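Local coordinates for probable glutamine-binding lipoprotein GlnH (GLNBP) (Mycobacterium tuberculosis, PDB 6H20), which binds aspartate, and here asparagine, as a solute-binding lipoprotein, and regulates protein kinase G activity to control glutamate metabolism, at residues Thr28-Pro33 against Phe249-Leu254. Residues are numbered along the deposited sequence; the frame is centred on the assembly and turned at random.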
loop_
_atom_site.group_PDB
_atom_site.type_symbol
_atom_site.label_atom_id
_atom_site.label_comp_id
_atom_site.label_asym_id
_atom_site.label_seq_id
_atom_site.Cartn_x
_atom_site.Cartn_y
_atom_site.Cartn_z
ATOM N N THR A 28 12.846 3.455 6.670
ATOM C CA THR A 28 12.965 2.933 5.311
ATOM C C THR A 28 14.281 2.216 5.032
ATOM O O THR A 28 14.415 1.631 3.954
ATOM C CB THR A 28 12.762 4.034 4.271
ATOM O OG1 THR A 28 13.787 5.021 4.412
ATOM C CG2 THR A 28 11.383 4.688 4.431
ATOM N N ALA A 29 15.246 2.241 5.950
ATOM C CA ALA A 29 16.489 1.511 5.741
ATOM C C ALA A 29 16.268 0.022 5.979
ATOM O O ALA A 29 15.653 -0.378 6.974
ATOM C CB ALA A 29 17.561 2.026 6.697
ATOM N N SER A 30 16.780 -0.804 5.062
ATOM C CA SER A 30 16.530 -2.242 5.104
ATOM C C SER A 30 17.844 -3.011 4.948
ATOM O O SER A 30 18.918 -2.417 5.047
ATOM C CB SER A 30 15.498 -2.615 4.028
ATOM O OG SER A 30 15.103 -3.978 4.082
ATOM N N LEU A 31 17.776 -4.319 4.691
ATOM C CA LEU A 31 18.970 -5.166 4.721
ATOM C C LEU A 31 19.571 -5.348 3.332
ATOM O O LEU A 31 18.860 -5.604 2.357
ATOM C CB LEU A 31 18.611 -6.535 5.294
ATOM C CG LEU A 31 18.190 -6.527 6.761
ATOM C CD1 LEU A 31 17.783 -7.924 7.192
ATOM C CD2 LEU A 31 19.321 -5.993 7.632
ATOM N N ARG A 32 20.891 -5.275 3.260
ATOM C CA ARG A 32 21.575 -5.386 1.985
ATOM C C ARG A 32 21.303 -6.754 1.357
ATOM O O ARG A 32 21.239 -7.764 2.064
ATOM C CB ARG A 32 23.073 -5.217 2.245
ATOM C CG ARG A 32 23.924 -5.106 1.024
ATOM C CD ARG A 32 25.347 -4.705 1.446
ATOM N NE ARG A 32 25.373 -3.359 2.012
ATOM C CZ ARG A 32 25.430 -2.248 1.282
ATOM N NH1 ARG A 32 25.473 -2.324 -0.042
ATOM N NH2 ARG A 32 25.446 -1.062 1.873
ATOM N N PRO A 33 21.125 -6.827 0.042
ATOM C CA PRO A 33 20.926 -8.127 -0.610
ATOM C C PRO A 33 22.148 -9.025 -0.467
ATOM O O PRO A 33 23.253 -8.578 -0.161
ATOM C CB PRO A 33 20.707 -7.754 -2.077
ATOM C CG PRO A 33 20.300 -6.297 -2.036
ATOM C CD PRO A 33 21.035 -5.699 -0.905
ATOM N N PHE A 249 16.591 -11.172 0.086
ATOM C CA PHE A 249 16.208 -11.682 -1.226
ATOM C C PHE A 249 15.331 -10.678 -1.967
ATOM O O PHE A 249 15.600 -10.342 -3.130
ATOM C CB PHE A 249 15.483 -13.032 -1.097
ATOM C CG PHE A 249 15.234 -13.700 -2.419
ATOM C CD1 PHE A 249 14.145 -13.328 -3.217
ATOM C CD2 PHE A 249 16.120 -14.662 -2.893
ATOM C CE1 PHE A 249 13.940 -13.922 -4.450
ATOM C CE2 PHE A 249 15.922 -15.257 -4.117
ATOM C CZ PHE A 249 14.835 -14.887 -4.902
ATOM N N VAL A 250 14.263 -10.201 -1.315
ATOM C CA VAL A 250 13.370 -9.235 -1.959
ATOM C C VAL A 250 14.121 -7.959 -2.313
ATOM O O VAL A 250 13.898 -7.363 -3.372
ATOM C CB VAL A 250 12.149 -8.955 -1.061
ATOM C CG1 VAL A 250 11.305 -7.828 -1.640
ATOM C CG2 VAL A 250 11.302 -10.227 -0.914
ATOM N N ASN A 251 15.047 -7.533 -1.459
ATOM C CA ASN A 251 15.807 -6.339 -1.806
ATOM C C ASN A 251 16.665 -6.569 -3.041
ATOM O O ASN A 251 16.892 -5.631 -3.816
ATOM C CB ASN A 251 16.623 -5.859 -0.604
ATOM C CG ASN A 251 15.737 -5.233 0.455
ATOM O OD1 ASN A 251 14.598 -4.855 0.157
ATOM N ND2 ASN A 251 16.245 -5.091 1.672
ATOM N N GLY A 252 17.134 -7.807 -3.246
ATOM C CA GLY A 252 17.788 -8.141 -4.498
ATOM C C GLY A 252 16.863 -7.991 -5.696
ATOM O O GLY A 252 17.253 -7.428 -6.727
ATOM N N THR A 253 15.623 -8.486 -5.576
ATOM C CA THR A 253 14.643 -8.294 -6.644
ATOM C C THR A 253 14.430 -6.817 -6.923
ATOM O O THR A 253 14.359 -6.397 -8.087
ATOM C CB THR A 253 13.299 -8.934 -6.269
ATOM O OG1 THR A 253 13.490 -10.330 -5.997
ATOM C CG2 THR A 253 12.312 -8.790 -7.427
ATOM N N LEU A 254 14.307 -6.012 -5.866
ATOM C CA LEU A 254 14.065 -4.593 -6.090
ATOM C C LEU A 254 15.258 -3.922 -6.766
ATOM O O LEU A 254 15.072 -3.084 -7.651
ATOM C CB LEU A 254 13.674 -3.899 -4.784
ATOM C CG LEU A 254 12.355 -4.428 -4.211
ATOM C CD1 LEU A 254 11.980 -3.729 -2.904
ATOM C CD2 LEU A 254 11.200 -4.329 -5.234
#
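Asn251, on helix 244-259, shows how one buried carboxamide can hold an extended segment against a helix by spending both N-H groups of its ND2 on it. Its CG lies anti to the carbonyl carbon and beside the backbone N (chi1 -73°), so the side chain reaches out from the helix to residues 28-33. One N-H meets Ser30 OG, with ND2 2.9 Å from that oxygen and the acceptor exactly in the amide plane. The other runs almost straight (167°) to the backbone carbonyl of Leu31, ND2 to O 2.8 Å, arriving in the carbonyl plane on a lone pair. The CB of Ser30 points toward the helix, and OG, anti to the backbone N (chi1 -174°), accepts from ND2 and donates to the backbone carbonyl of Phe134. With Asn251 OD1 taken by Thr136 N, three bonds fix which end of the amide is N and which is O, and its rotation about CB-CG. Beyond this polar grip, the ring of Pro33 lies alongside the helix backbone. Its CG approaches Gly252 N at 3.7 Å and reaches Asn251 CB at 4.0 Å, while Pro33 CB rests 3.8 Å from Gly252 CA. Having no side chain, Gly252 offers bare backbone to the ring. Leu31 directs its branched end away from residues 249-254, onto Thr244, Val247 and Arg248, just before them in the same helix. Strand 29-30 also pairs in parallel with strand 284-285. Away from the asparagine pocket, carboxamide and proline thus join an N-terminal segment to a late helix of the family 3 solute-binding fold.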